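Local coordinates for protein AT-less polyketide synthase (Streptomyces platensis subsp. rosaceus, PDB 4QYR) that probably catalyses decarboxylative carbon-carbon bond formation on carrier-protein-bound acyl chains, as a ketosynthase domain of a modular AT-less polyketide synthase in isomigrastatin biosynthesis, at residues F63-I67 with V235-V240. Numbering follows the deposited sequence.
Sequences FAGRI and VRSEGV
In this ketosynthase of the thiolase fold, a single parallel beta bridge joins the extended segment 63-67 to residues 235-240, which lead into the core strand 239-247. Both segments are extended, their end-to-end directions 9° apart, with G65 opposite S237 at a CA-CA distance of 4.1 Å. V235 turns its CA-CB bond toward the partner; its branched side chain packs against the start of 63-67, CG2 lying 3.8 Å from F63 CB and 3.5 Å from F63 O, while the F63 ring (chi1 m) leads away. At R236 one water joins the backbones, donating to F63 O (2.6 Å) and accepting from R236 N (2.6 Å). R236 O accepts a hydrogen bond from G65 N at 3.1 Å, with A64 CA also 3.2 Å from that oxygen. The long R236 side chain leaves the interface for a salt bridge with E355 and a cation-pi contact with F209. S237 sits closely against G65: an ideal CB on G65 would lie 2.6 Å from S237 OG, so the missing side chain makes room for the serine. E238 N completes the bridge by donating to G65 O at 2.7 Å. The E238 side chain (chi1 m, chi2 t) points toward 63-67 and is long enough to continue the pairing where the backbones separate: its OE1 accepts a hydrogen bond from I67 N at 2.8 Å, with an N-H...O angle of 167°, while its OE2 forms a salt bridge with R45. G239 opens the strand with an extended backbone whose phi of 176° glycine readily adopts, and I67 CD1 packs on G239 CA at 3.7 Å. At V240 the apolar contact, suited to this buried place, continues with I67 CD1 4.2 Å from V240 CG1.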
ATOM      1  N   PHE A  63     -20.600 -18.292  12.169  1.00 52.13           N
ATOM      2  CA  PHE A  63     -19.564 -19.228  11.741  1.00 50.77           C
ATOM      3  C   PHE A  63     -18.284 -18.531  11.368  1.00 48.74           C
ATOM      4  O   PHE A  63     -18.307 -17.387  10.940  1.00 49.76           O
ATOM      5  CB  PHE A  63     -20.023 -20.051  10.540  1.00 55.32           C
ATOM      6  CG  PHE A  63     -21.310 -20.791  10.758  1.00 59.43           C
ATOM      7  CD1 PHE A  63     -21.305 -22.066  11.300  1.00 57.04           C
ATOM      8  CD2 PHE A  63     -22.526 -20.217  10.392  1.00 56.70           C
ATOM      9  CE1 PHE A  63     -22.485 -22.756  11.490  1.00 60.50           C
ATOM     10  CE2 PHE A  63     -23.701 -20.897  10.569  1.00 60.11           C
ATOM     11  CZ  PHE A  63     -23.681 -22.178  11.127  1.00 66.49           C
ATOM     12  N   ALA A  64     -17.164 -19.234  11.504  1.00 49.55           N
ATOM     13  CA  ALA A  64     -15.898 -18.748  10.958  1.00 48.15           C
ATOM     14  C   ALA A  64     -14.885 -19.868  10.872  1.00 48.43           C
ATOM     15  O   ALA A  64     -14.970 -20.849  11.607  1.00 49.71           O
ATOM     16  CB  ALA A  64     -15.338 -17.603  11.800  1.00 45.38           C
ATOM     17  N   GLY A  65     -13.939 -19.726   9.953  1.00 45.81           N
ATOM     18  CA  GLY A  65     -12.730 -20.512  10.009  1.00 44.93           C
ATOM     19  C   GLY A  65     -11.847 -19.796  11.007  1.00 46.84           C
ATOM     20  O   GLY A  65     -11.537 -18.621  10.827  1.00 52.53           O
ATOM     21  N   ARG A  66     -11.462 -20.486  12.071  1.00 47.56           N
ATOM     22  CA  ARG A  66     -10.636 -19.894  13.123  1.00 44.69           C
ATOM     23  C   ARG A  66      -9.274 -20.550  13.250  1.00 45.69           C
ATOM     24  O   ARG A  66      -9.106 -21.752  13.029  1.00 47.70           O
ATOM     25  CB  ARG A  66     -11.325 -19.983  14.481  1.00 42.29           C
ATOM     26  CG  ARG A  66     -12.501 -19.076  14.649  1.00 43.57           C
ATOM     27  CD  ARG A  66     -12.893 -19.008  16.112  1.00 49.03           C
ATOM     28  NE  ARG A  66     -13.829 -20.061  16.521  1.00 55.96           N
ATOM     29  CZ  ARG A  66     -13.512 -21.115  17.274  1.00 60.40           C
ATOM     30  NH1 ARG A  66     -14.446 -21.997  17.606  1.00 62.94           N
ATOM     31  NH2 ARG A  66     -12.266 -21.289  17.703  1.00 61.65           N
ATOM     32  N   ILE A  67      -8.311 -19.736  13.637  1.00 36.70           N
ATOM     33  CA  ILE A  67      -7.002 -20.203  14.010  1.00 41.21           C
ATOM     34  C   ILE A  67      -7.003 -20.460  15.510  1.00 46.67           C
ATOM     35  O   ILE A  67      -7.472 -19.625  16.297  1.00 51.01           O
ATOM     36  CB  ILE A  67      -5.936 -19.163  13.640  1.00 42.18           C
ATOM     37  CG1 ILE A  67      -5.769 -19.107  12.135  1.00 32.60           C
ATOM     38  CG2 ILE A  67      -4.603 -19.450  14.325  1.00 46.18           C
ATOM     39  CD1 ILE A  67      -4.703 -18.176  11.741  1.00 32.88           C
ATOM     40  N   VAL A 235     -18.307 -17.204   4.209  1.00 41.13           N
ATOM     41  CA  VAL A 235     -18.052 -17.196   5.633  1.00 38.61           C
ATOM     42  C   VAL A 235     -16.631 -16.625   5.866  1.00 42.90           C
ATOM     43  O   VAL A 235     -15.670 -16.930   5.140  1.00 39.83           O
ATOM     44  CB  VAL A 235     -18.248 -18.621   6.229  1.00 40.12           C
ATOM     45  CG1 VAL A 235     -17.385 -19.623   5.525  1.00 39.32           C
ATOM     46  CG2 VAL A 235     -17.975 -18.639   7.699  1.00 40.10           C
ATOM     47  N   ARG A 236     -16.505 -15.748   6.851  1.00 39.85           N
ATOM     48  CA  ARG A 236     -15.215 -15.140   7.126  1.00 38.25           C
ATOM     49  C   ARG A 236     -14.258 -16.169   7.763  1.00 39.71           C
ATOM     50  O   ARG A 236     -14.696 -17.081   8.465  1.00 44.23           O
ATOM     51  CB  ARG A 236     -15.407 -13.922   8.023  1.00 33.25           C
ATOM     52  CG  ARG A 236     -16.503 -12.962   7.543  1.00 34.31           C
ATOM     53  CD  ARG A 236     -16.531 -11.699   8.392  1.00 40.48           C
ATOM     54  NE  ARG A 236     -15.241 -11.013   8.315  1.00 44.88           N
ATOM     55  CZ  ARG A 236     -14.722 -10.216   9.251  1.00 45.61           C
ATOM     56  NH1 ARG A 236     -15.369  -9.969  10.392  1.00 45.13           N
ATOM     57  NH2 ARG A 236     -13.526  -9.674   9.040  1.00 42.73           N
ATOM     58  N   SER A 237     -12.959 -16.035   7.501  1.00 38.58           N
ATOM     59  CA  SER A 237     -11.950 -16.917   8.101  1.00 35.66           C
ATOM     60  C   SER A 237     -10.705 -16.189   8.513  1.00 36.37           C
ATOM     61  O   SER A 237     -10.345 -15.163   7.933  1.00 34.47           O
ATOM     62  CB  SER A 237     -11.525 -18.015   7.143  1.00 34.99           C
ATOM     63  OG  SER A 237     -12.588 -18.891   6.869  1.00 43.63           O
ATOM     64  N   GLU A 238     -10.032 -16.753   9.505  1.00 36.81           N
ATOM     65  CA  GLU A 238      -8.726 -16.264   9.916  1.00 37.80           C
ATOM     66  C   GLU A 238      -7.643 -16.970   9.133  1.00 35.23           C
ATOM     67  O   GLU A 238      -7.862 -18.045   8.596  1.00 37.22           O
ATOM     68  CB  GLU A 238      -8.529 -16.475  11.412  1.00 38.79           C
ATOM     69  CG  GLU A 238      -9.642 -15.874  12.208  1.00 41.84           C
ATOM     70  CD  GLU A 238      -9.419 -15.961  13.691  1.00 45.24           C
ATOM     71  OE1 GLU A 238      -8.898 -17.008  14.147  1.00 45.71           O
ATOM     72  OE2 GLU A 238      -9.773 -14.979  14.390  1.00 46.81           O
ATOM     73  N   GLY A 239      -6.466 -16.370   9.076  1.00 34.55           N
ATOM     74  CA  GLY A 239      -5.367 -16.975   8.348  1.00 32.12           C
ATOM     75  C   GLY A 239      -4.168 -16.062   8.360  1.00 29.07           C
ATOM     76  O   GLY A 239      -4.316 -14.833   8.443  1.00 29.46           O
ATOM     77  N   VAL A 240      -2.983 -16.655   8.298  1.00 24.91           N
ATOM     78  CA  VAL A 240      -1.771 -15.863   8.186  1.00 25.14           C
ATOM     79  C   VAL A 240      -0.748 -16.622   7.352  1.00 29.39           C
ATOM     80  O   VAL A 240      -0.602 -17.835   7.480  1.00 34.06           O
ATOM     81  CB  VAL A 240      -1.216 -15.528   9.572  1.00 26.61           C
ATOM     82  CG1 VAL A 240      -0.982 -16.804  10.361  1.00 24.75           C
ATOM     83  CG2 VAL A 240       0.042 -14.675   9.483  1.00 20.06           C
TER
HETATM   84  O   HOH W   1     -17.942 -15.652   9.074  1.00 43.50           O